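Local coordinates for protein probable ss-1,3-N-acetylglucosaminyltransferase (Staphylococcus aureus subsp. aureus N315, PDB 6H21) that is a probable glycosyltransferase of family 2 with a GT-A fold, modelled with uridine-diphosphate-N-acetylglucosamine and manganese bound, at residues Thr196-Asp199 and Gln200-Thr203; Leu172-Leu175 and Lys176-Lys180; Gly88-Ser91 and Val92-Thr96. All coordinates share one frame; numbering follows the deposited sequence.

Overall arrangement
Contacts 1 and 3 are each the start of a helix, helix 198-207 and helix 91-100, and both are partly buried. Both also touch uridine-diphosphate-N-acetylglucosamine, through Asp199 in one and through Gly88, Asn89, Ala90, Pro93 and Arg94 in the other. Contact 2 is more fully buried; it is the turn that leads into strand 177-179. Its chemistry is a lysine amine held by backbone oxygens and a tyrosine hydroxyl, whereas contacts 1 and 3 combine helical backbone bonds with charged groups facing the ligand. The three meet directly: Asp199 forms a salt bridge with Arg94, Thr203 bonds to Leu172 O, and Val174 packs on Arg94.

Contact 1 of 3, residues Thr196-Asp199 and Gln200-Thr203; sequences TAED and QLFT. With UD1 (uridine-diphosphate-N-acetylglucosamine), chain X.
The start of helix 198-207 supplies Asp199 to the pocket for uridine-diphosphate-N-acetylglucosamine; Ala197 is its N-cap residue, joined to Leu201 by the first helical bond. Leu201 N donates to Ala197 O at 3.0 Å. Phe202 N then donates to Glu198 O, and Thr203 N to Asp199 O at 3.1 Å, the straightest of the three at 170°. The Gln200 side chain runs alongside Ala197. Its CG stands anti to its own carbonyl carbon (chi1 -71°), the chain runs on extended, and NE2 comes to 3.8 Å from Ala197 CB. At the other end of that amide, OE1 is bonded to Tyr274. Thr203 OG1 lies 3.3 Å from Asp199 O, but its main partner is Leu172 O. The Phe202 ring stacks with Phe190 and meets Phe178 edge-to-face. Glu198 OE2 is held by Ser194 N, while its OE1 is buried and has no partner in the model.

Asp199 reaches the ligand. Its OD2 accepts from the ligand atom O6' at 2.6 Å, and the ligand atom O4' lies 3.3 Å from the same oxygen. Arg94 NH1 forms a salt bridge with OD2 as well. One carboxylate oxygen is thus shared between a sugar hydroxyl and a guanidinium, an arrangement that probably couples the position of the sugar to that of Arg94.

Contact 2 of 3, residues Leu172-Leu175 and Lys176-Lys180; sequences LSVL and KMFKK
The backbone turns tightly at Leu175, the centre of an inverse gamma turn in which Lys176 N makes a weak bond to Val174 O at 2.9 Å. Just before it, Ser173 forms an ST turn. Its OG accepts from Leu175 N at 3.2 Å, with an N-H...O angle of 160°. Lys176 then folds back over this turn. Its chain is extended as far as CE and bends at the last torsion (chi4 61°), which brings NZ to 2.8 Å from Ser173 O. The amine approaches from above the carbonyl plane, 36° out of it. Ser173 OG is 3.3 Å from the same NZ. Ala171 O and Tyr139 OH also bond to NZ, so at least three oxygens grip this buried amine.

The turn delivers the chain into strand 177-179, which runs antiparallel to strands 105-108 and 134-142 in the central sheet of the GT-A fold. Phe178 points back from that strand toward the turn. The edge of its ring meets Val174: CE1 lies 3.3 Å from Val174 O and 4.1 Å from Val174 CB, with Val174 CA in the ring plane. Phe206 adds an edge-to-face contact. Ser173 and Leu175 touch uridine-diphosphate-N-acetylglucosamine, and Leu175 also packs on Asp110.

Contact 3 of 3, residues Gly88-Ser91 and Val92-Thr96; sequences GNAS and VPRNT. With UD1 (uridine-diphosphate-N-acetylglucosamine), chain X.
Ala90 and Arg94 are joined twice, through backbone and side chain. Arg94 N donates to Ala90 O at 2.9 Å, nearly in line with the carbonyl. The methyl group of Ala90 sits over the centre of one face of the Arg94 guanidinium, with CB 3.4 Å from NE. The same CB is 3.3 Å from the ligand atom O4B. The methyl thus touches both the arginine and the ribose.

Arg94 leaves the helix with CG anti to its carbonyl carbon (chi1 -77°) and runs extended to NE. This carries the guanidinium past Ala90 to the sugar. NH2 donates to the ligand atom O4' at 2.9 Å, and that oxygen lies at the guanidinium edge, in its plane. Asp110 forms a salt bridge with NH2. With Asp199 at NH1, it probably fixes the rotation of the group.

Ser91 opens helix 91-100, whose first turn lines the pocket for uridine-diphosphate-N-acetylglucosamine. Asn89 caps this helix start. Its OD1 accepts from Ser91 N at 3.0 Å, in the plane of the amide carbonyl. A water donates to the same OD1 and accepts from Val92 N at 2.9 Å, so OD1 serves Ser91 N directly and Val92 N through the water. Ser91 O accepts from Asn95 N, and Ser91 OG is hydrogen-bonded to Lys191 O. The Asn95 amide is bonded through OD1 to Phe190 N.

Pro93 has no N-H to give. Its CD rests 3.4 Å from Asn89 O, and its CG is 3.5 Å from the ligand atom O2, beside the uracil. Gly88 and Asn89 border the other uracil oxygen, O4.

Contact 1 of 3, residues Thr196-Asp199 and Gln200-Thr203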
loop_
_atom_site.group_PDB
_atom_site.type_symbol
_atom_site.label_atom_id
_atom_site.label_comp_id
_atom_site.label_asym_id
_atom_site.label_seq_id
_atom_site.Cartn_x
_atom_site.Cartn_y
_atom_site.Cartn_z
ATOM N N THR C 196 -21.162 -19.601 -15.001
ATOM C CA THR C 196 -21.566 -18.527 -14.090
ATOM C C THR C 196 -21.801 -17.213 -14.857
ATOM O O THR C 196 -21.263 -16.986 -15.976
ATOM C CB THR C 196 -20.535 -18.347 -12.969
ATOM O OG1 THR C 196 -19.251 -18.111 -13.548
ATOM C CG2 THR C 196 -20.443 -19.559 -12.068
ATOM N N ALA C 197 -22.647 -16.378 -14.237
ATOM C CA ALA C 197 -23.019 -15.004 -14.661
ATOM C C ALA C 197 -23.874 -14.955 -15.948
ATOM O O ALA C 197 -24.241 -13.852 -16.385
ATOM C CB ALA C 197 -21.779 -14.154 -14.798
ATOM N N GLU C 198 -24.251 -16.103 -16.529
ATOM C CA GLU C 198 -25.092 -16.111 -17.762
ATOM C C GLU C 198 -26.453 -15.460 -17.499
ATOM O O GLU C 198 -27.026 -14.817 -18.378
ATOM C CB GLU C 198 -25.363 -17.521 -18.284
ATOM C CG GLU C 198 -24.118 -18.339 -18.526
ATOM C CD GLU C 198 -23.334 -17.949 -19.765
ATOM O OE1 GLU C 198 -23.313 -16.744 -20.097
ATOM O OE2 GLU C 198 -22.763 -18.860 -20.416
ATOM N N ASP C 199 -26.980 -15.688 -16.297
ATOM C CA ASP C 199 -28.273 -15.167 -15.888
ATOM C C ASP C 199 -28.185 -13.638 -15.743
ATOM O O ASP C 199 -29.066 -12.914 -16.197
ATOM C CB ASP C 199 -28.764 -15.873 -14.617
ATOM C CG ASP C 199 -29.138 -17.334 -14.836
ATOM O OD1 ASP C 199 -28.825 -17.865 -15.918
ATOM O OD2 ASP C 199 -29.766 -17.933 -13.928
ATOM N N GLN C 200 -27.095 -13.149 -15.144
ATOM C CA GLN C 200 -26.836 -11.695 -15.078
ATOM C C GLN C 200 -26.827 -11.081 -16.486
ATOM O O GLN C 200 -27.397 -10.021 -16.711
ATOM C CB GLN C 200 -25.472 -11.410 -14.449
ATOM C CG GLN C 200 -25.377 -11.675 -12.962
ATOM C CD GLN C 200 -24.038 -11.209 -12.427
ATOM O OE1 GLN C 200 -23.706 -10.022 -12.466
ATOM N NE2 GLN C 200 -23.240 -12.149 -11.937
ATOM N N LEU C 201 -26.160 -11.752 -17.429
ATOM C CA LEU C 201 -25.997 -11.239 -18.765
ATOM C C LEU C 201 -27.362 -11.136 -19.459
ATOM O O LEU C 201 -27.632 -10.140 -20.115
ATOM C CB LEU C 201 -25.045 -12.131 -19.564
ATOM C CG LEU C 201 -24.917 -11.762 -21.042
ATOM C CD1 LEU C 201 -24.512 -10.311 -21.213
ATOM C CD2 LEU C 201 -23.925 -12.678 -21.751
ATOM N N PHE C 202 -28.206 -12.164 -19.287
ATOM C CA PHE C 202 -29.541 -12.172 -19.872
ATOM C C PHE C 202 -30.359 -10.996 -19.318
ATOM O O PHE C 202 -30.946 -10.261 -20.084
ATOM C CB PHE C 202 -30.246 -13.507 -19.626
ATOM C CG PHE C 202 -31.628 -13.591 -20.224
ATOM C CD1 PHE C 202 -32.714 -13.032 -19.565
ATOM C CD2 PHE C 202 -31.834 -14.197 -21.452
ATOM C CE1 PHE C 202 -33.985 -13.100 -20.112
ATOM C CE2 PHE C 202 -33.102 -14.263 -22.000
ATOM C CZ PHE C 202 -34.176 -13.707 -21.335
ATOM N N THR C 203 -30.378 -10.818 -17.990
ATOM C CA THR C 203 -31.153 -9.743 -17.375
ATOM C C THR C 203 -30.628 -8.367 -17.814
ATOM O O THR C 203 -31.431 -7.476 -18.139
ATOM C CB THR C 203 -31.194 -9.869 -15.850
ATOM O OG1 THR C 203 -31.793 -11.121 -15.510
ATOM C CG2 THR C 203 -31.976 -8.752 -15.199
HETATM C "C1'" UD1 X . -28.543 -20.557 -8.839
HETATM C "C2'" UD1 X . -28.945 -19.091 -8.655
HETATM C "C3'" UD1 X . -30.267 -18.821 -9.371
HETATM C "C4'" UD1 X . -30.151 -19.244 -10.833
HETATM C "C5'" UD1 X . -29.598 -20.664 -10.979
HETATM C "C6'" UD1 X . -29.360 -21.046 -12.444
HETATM C "C7'" UD1 X . -28.201 -18.009 -6.565
HETATM C "C8'" UD1 X . -28.523 -17.778 -5.112
HETATM N "N2'" UD1 X . -29.067 -18.769 -7.238
HETATM O "O1'" UD1 X . -29.578 -21.362 -8.266
HETATM O "O3'" UD1 X . -30.604 -17.429 -9.272
HETATM O "O4'" UD1 X . -31.447 -19.179 -11.431
HETATM O "O5'" UD1 X . -28.378 -20.839 -10.229
HETATM O "O6'" UD1 X . -28.552 -20.092 -13.126
HETATM O "O7'" UD1 X . -27.215 -17.521 -7.091
HETATM N N1 UD1 X . -30.686 -27.323 -14.348
HETATM C C2 UD1 X . -30.661 -27.694 -15.704
HETATM N N3 UD1 X . -29.704 -28.476 -16.190
HETATM C C4 UD1 X . -28.740 -28.940 -15.403
HETATM C C5 UD1 X . -28.724 -28.598 -14.050
HETATM C C6 UD1 X . -29.716 -27.766 -13.525
HETATM O O2 UD1 X . -31.529 -27.292 -16.490
HETATM O O4 UD1 X . -27.877 -29.685 -15.917
HETATM C C1B UD1 X . -31.771 -26.444 -13.910
HETATM C C2B UD1 X . -32.409 -26.848 -12.592
HETATM O "O2'" UD1 X . -33.328 -27.918 -12.777
HETATM C C3B UD1 X . -33.061 -25.543 -12.164
HETATM C C4B UD1 X . -32.140 -24.470 -12.742
HETATM O O4B UD1 X . -31.303 -25.110 -13.718
HETATM O O3B UD1 X . -34.370 -25.420 -12.736
HETATM C C5B UD1 X . -31.248 -23.835 -11.691
HETATM O O5B UD1 X . -30.692 -24.864 -10.885
HETATM P PA UD1 X . -30.680 -24.780 -9.288
HETATM O O1A UD1 X . -30.043 -26.050 -8.825
HETATM O O2A UD1 X . -32.016 -24.308 -8.718
HETATM O O3A UD1 X . -29.624 -23.613 -9.104
HETATM P PB UD1 X . -29.371 -22.846 -7.729
HETATM O O1B UD1 X . -27.939 -23.060 -7.348
HETATM O O2B UD1 X . -30.449 -23.128 -6.692
#

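Contact 2 of 3, residues Leu172-Leu175 and Lys176-Lys180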
loop_
_atom_site.group_PDB
_atom_site.type_symbol
_atom_site.label_atom_id
_atom_site.label_comp_id
_atom_site.label_asym_id
_atom_site.label_seq_id
_atom_site.Cartn_x
_atom_site.Cartn_y
_atom_site.Cartn_z
ATOM N N LEU C 172 -30.197 -9.483 -10.239
ATOM C CA LEU C 172 -30.033 -9.756 -11.641
ATOM C C LEU C 172 -30.379 -11.209 -11.997
ATOM O O LEU C 172 -30.131 -11.631 -13.136
ATOM C CB LEU C 172 -28.586 -9.429 -12.007
ATOM C CG LEU C 172 -28.256 -7.950 -12.119
ATOM C CD1 LEU C 172 -26.791 -7.777 -12.479
ATOM C CD2 LEU C 172 -29.152 -7.240 -13.119
ATOM N N SER C 173 -31.008 -11.956 -11.091
ATOM C CA SER C 173 -31.535 -13.294 -11.454
ATOM C C SER C 173 -32.615 -13.110 -12.526
ATOM O O SER C 173 -33.199 -12.036 -12.647
ATOM C CB SER C 173 -32.087 -14.051 -10.268
ATOM O OG SER C 173 -33.423 -13.661 -9.982
ATOM N N VAL C 174 -32.906 -14.178 -13.264
ATOM C CA VAL C 174 -33.971 -14.164 -14.244
ATOM C C VAL C 174 -35.296 -14.637 -13.626
ATOM O O VAL C 174 -36.259 -14.901 -14.380
ATOM C CB VAL C 174 -33.594 -15.013 -15.469
ATOM C CG1 VAL C 174 -32.325 -14.480 -16.113
ATOM C CG2 VAL C 174 -33.465 -16.483 -15.110
ATOM N N LEU C 175 -35.377 -14.696 -12.284
ATOM C CA LEU C 175 -36.578 -15.210 -11.611
ATOM C C LEU C 175 -37.606 -14.075 -11.436
ATOM O O LEU C 175 -37.893 -13.589 -10.335
ATOM C CB LEU C 175 -36.159 -15.873 -10.300
ATOM C CG LEU C 175 -35.019 -16.881 -10.451
ATOM C CD1 LEU C 175 -34.595 -17.419 -9.103
ATOM C CD2 LEU C 175 -35.403 -18.027 -11.391
ATOM N N LYS C 176 -38.169 -13.690 -12.583
ATOM C CA LYS C 176 -38.875 -12.438 -12.804
ATOM C C LYS C 176 -39.827 -12.618 -13.993
ATOM O O LYS C 176 -39.732 -13.608 -14.723
ATOM C CB LYS C 176 -37.867 -11.330 -13.136
ATOM C CG LYS C 176 -36.890 -10.970 -12.021
ATOM C CD LYS C 176 -35.823 -10.000 -12.455
ATOM C CE LYS C 176 -34.995 -9.458 -11.308
ATOM N NZ LYS C 176 -34.266 -10.519 -10.564
ATOM N N MET C 177 -40.695 -11.633 -14.220
ATOM C CA MET C 177 -41.640 -11.675 -15.344
ATOM C C MET C 177 -41.161 -10.705 -16.439
ATOM O O MET C 177 -41.085 -9.521 -16.231
ATOM C CB MET C 177 -43.056 -11.329 -14.867
ATOM C CG MET C 177 -44.105 -11.421 -15.955
ATOM S SD MET C 177 -45.798 -11.258 -15.336
ATOM C CE MET C 177 -45.938 -12.747 -14.349
ATOM N N PHE C 178 -40.841 -11.258 -17.614
ATOM C CA PHE C 178 -40.258 -10.560 -18.755
ATOM C C PHE C 178 -41.246 -10.520 -19.935
ATOM O O PHE C 178 -41.772 -11.526 -20.305
ATOM C CB PHE C 178 -39.024 -11.312 -19.261
ATOM C CG PHE C 178 -37.818 -11.364 -18.356
ATOM C CD1 PHE C 178 -37.683 -12.358 -17.398
ATOM C CD2 PHE C 178 -36.777 -10.469 -18.520
ATOM C CE1 PHE C 178 -36.551 -12.432 -16.605
ATOM C CE2 PHE C 178 -35.648 -10.544 -17.719
ATOM C CZ PHE C 178 -35.536 -11.526 -16.766
ATOM N N LYS C 179 -41.411 -9.354 -20.565
ATOM C CA LYS C 179 -42.252 -9.211 -21.760
ATOM C C LYS C 179 -41.576 -9.923 -22.940
ATOM O O LYS C 179 -40.435 -9.653 -23.278
ATOM C CB LYS C 179 -42.505 -7.733 -22.076
ATOM C CG LYS C 179 -43.412 -7.498 -23.277
ATOM C CD LYS C 179 -43.821 -6.056 -23.453
ATOM C CE LYS C 179 -45.130 -5.749 -22.757
ATOM N NZ LYS C 179 -45.517 -4.331 -22.924
ATOM N N LYS C 180 -42.318 -10.827 -23.575
ATOM C CA LYS C 180 -41.764 -11.757 -24.554
ATOM C C LYS C 180 -41.297 -11.022 -25.826
ATOM O O LYS C 180 -40.310 -11.424 -26.453
ATOM C CB LYS C 180 -42.799 -12.843 -24.873
ATOM C CG LYS C 180 -42.297 -13.949 -25.796
ATOM C CD LYS C 180 -41.214 -14.809 -25.175
ATOM C CE LYS C 180 -40.403 -15.611 -26.173
ATOM N NZ LYS C 180 -41.221 -16.193 -27.261
#

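Contact 3 of 3, residues Gly88-Ser91 and Val92-Thr96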
loop_
_atom_site.group_PDB
_atom_site.type_symbol
_atom_site.label_atom_id
_atom_site.label_comp_id
_atom_site.label_asym_id
_atom_site.label_seq_id
_atom_site.Cartn_x
_atom_site.Cartn_y
_atom_site.Cartn_z
ATOM N N GLY C 88 -26.000 -29.247 -18.974
ATOM C CA GLY C 88 -25.157 -28.980 -17.801
ATOM C C GLY C 88 -25.607 -27.785 -16.965
ATOM O O GLY C 88 -25.019 -27.546 -15.927
ATOM N N ASN C 89 -26.609 -27.016 -17.429
ATOM C CA ASN C 89 -27.185 -25.854 -16.674
ATOM C C ASN C 89 -28.479 -25.353 -17.355
ATOM O O ASN C 89 -28.952 -25.955 -18.323
ATOM C CB ASN C 89 -26.160 -24.735 -16.501
ATOM C CG ASN C 89 -25.711 -24.152 -17.821
ATOM O OD1 ASN C 89 -26.522 -23.636 -18.586
ATOM N ND2 ASN C 89 -24.419 -24.232 -18.089
ATOM N N ALA C 90 -29.041 -24.241 -16.855
ATOM C CA ALA C 90 -30.398 -23.791 -17.229
ATOM C C ALA C 90 -30.452 -23.126 -18.618
ATOM O O ALA C 90 -31.549 -22.991 -19.180
ATOM C CB ALA C 90 -30.948 -22.864 -16.176
ATOM N N SER C 91 -29.304 -22.755 -19.198
ATOM C CA SER C 91 -29.298 -21.899 -20.401
ATOM C C SER C 91 -30.055 -22.533 -21.593
ATOM O O SER C 91 -30.992 -21.932 -22.102
ATOM C CB SER C 91 -27.892 -21.472 -20.753
ATOM O OG SER C 91 -27.395 -20.590 -19.752
ATOM N N VAL C 92 -29.665 -23.730 -22.049
ATOM C CA VAL C 92 -30.297 -24.351 -23.238
ATOM C C VAL C 92 -31.770 -24.685 -22.956
ATOM O O VAL C 92 -32.650 -24.351 -23.761
ATOM C CB VAL C 92 -29.505 -25.586 -23.717
ATOM C CG1 VAL C 92 -30.266 -26.382 -24.754
ATOM C CG2 VAL C 92 -28.135 -25.194 -24.260
ATOM N N PRO C 93 -32.104 -25.378 -21.842
ATOM C CA PRO C 93 -33.504 -25.627 -21.497
ATOM C C PRO C 93 -34.354 -24.345 -21.450
ATOM O O PRO C 93 -35.474 -24.345 -21.913
ATOM C CB PRO C 93 -33.474 -26.283 -20.104
ATOM C CG PRO C 93 -32.035 -26.745 -19.896
ATOM C CD PRO C 93 -31.173 -25.965 -20.866
ATOM N N ARG C 94 -33.817 -23.263 -20.886
ATOM C CA ARG C 94 -34.549 -22.002 -20.841
ATOM C C ARG C 94 -34.721 -21.440 -22.258
ATOM O O ARG C 94 -35.809 -20.935 -22.591
ATOM C CB ARG C 94 -33.871 -20.992 -19.908
ATOM C CG ARG C 94 -34.105 -21.245 -18.426
ATOM C CD ARG C 94 -33.287 -20.277 -17.596
ATOM N NE ARG C 94 -33.364 -20.433 -16.149
ATOM C CZ ARG C 94 -32.490 -19.888 -15.303
ATOM N NH1 ARG C 94 -31.450 -19.235 -15.793
ATOM N NH2 ARG C 94 -32.652 -19.996 -13.988
ATOM N N ASN C 95 -33.672 -21.542 -23.092
ATOM C CA ASN C 95 -33.759 -21.119 -24.500
ATOM C C ASN C 95 -34.844 -21.935 -25.212
ATOM O O ASN C 95 -35.632 -21.376 -25.981
ATOM C CB ASN C 95 -32.436 -21.263 -25.261
ATOM C CG ASN C 95 -31.407 -20.204 -24.925
ATOM O OD1 ASN C 95 -31.731 -19.160 -24.362
ATOM N ND2 ASN C 95 -30.157 -20.469 -25.275
ATOM N N THR C 96 -34.867 -23.254 -24.978
ATOM C CA THR C 96 -35.863 -24.143 -25.598
ATOM C C THR C 96 -37.294 -23.690 -25.252
ATOM O O THR C 96 -38.166 -23.680 -26.118
ATOM C CB THR C 96 -35.676 -25.601 -25.166
ATOM O OG1 THR C 96 -34.308 -25.974 -25.323
ATOM C CG2 THR C 96 -36.562 -26.540 -25.950
HETATM C "C1'" UD1 X . -28.543 -20.557 -8.839
HETATM C "C2'" UD1 X . -28.945 -19.091 -8.655
HETATM C "C3'" UD1 X . -30.267 -18.821 -9.371
HETATM C "C4'" UD1 X . -30.151 -19.244 -10.833
HETATM C "C5'" UD1 X . -29.598 -20.664 -10.979
HETATM C "C6'" UD1 X . -29.360 -21.046 -12.444
HETATM C "C7'" UD1 X . -28.201 -18.009 -6.565
HETATM C "C8'" UD1 X . -28.523 -17.778 -5.112
HETATM N "N2'" UD1 X . -29.067 -18.769 -7.238
HETATM O "O1'" UD1 X . -29.578 -21.362 -8.266
HETATM O "O3'" UD1 X . -30.604 -17.429 -9.272
HETATM O "O4'" UD1 X . -31.447 -19.179 -11.431
HETATM O "O5'" UD1 X . -28.378 -20.839 -10.229
HETATM O "O6'" UD1 X . -28.552 -20.092 -13.126
HETATM O "O7'" UD1 X . -27.215 -17.521 -7.091
HETATM N N1 UD1 X . -30.686 -27.323 -14.348
HETATM C C2 UD1 X . -30.661 -27.694 -15.704
HETATM N N3 UD1 X . -29.704 -28.476 -16.190
HETATM C C4 UD1 X . -28.740 -28.940 -15.403
HETATM C C5 UD1 X . -28.724 -28.598 -14.050
HETATM C C6 UD1 X . -29.716 -27.766 -13.525
HETATM O O2 UD1 X . -31.529 -27.292 -16.490
HETATM O O4 UD1 X . -27.877 -29.685 -15.917
HETATM C C1B UD1 X . -31.771 -26.444 -13.910
HETATM C C2B UD1 X . -32.409 -26.848 -12.592
HETATM O "O2'" UD1 X . -33.328 -27.918 -12.777
HETATM C C3B UD1 X . -33.061 -25.543 -12.164
HETATM C C4B UD1 X . -32.140 -24.470 -12.742
HETATM O O4B UD1 X . -31.303 -25.110 -13.718
HETATM O O3B UD1 X . -34.370 -25.420 -12.736
HETATM C C5B UD1 X . -31.248 -23.835 -11.691
HETATM O O5B UD1 X . -30.692 -24.864 -10.885
HETATM P PA UD1 X . -30.680 -24.780 -9.288
HETATM O O1A UD1 X . -30.043 -26.050 -8.825
HETATM O O2A UD1 X . -32.016 -24.308 -8.718
HETATM O O3A UD1 X . -29.624 -23.613 -9.104
HETATM P PB UD1 X . -29.371 -22.846 -7.729
HETATM O O1B UD1 X . -27.939 -23.060 -7.348
HETATM O O2B UD1 X . -30.449 -23.128 -6.692
HETATM O O HOH W 1 -27.494 -25.084 -20.664
#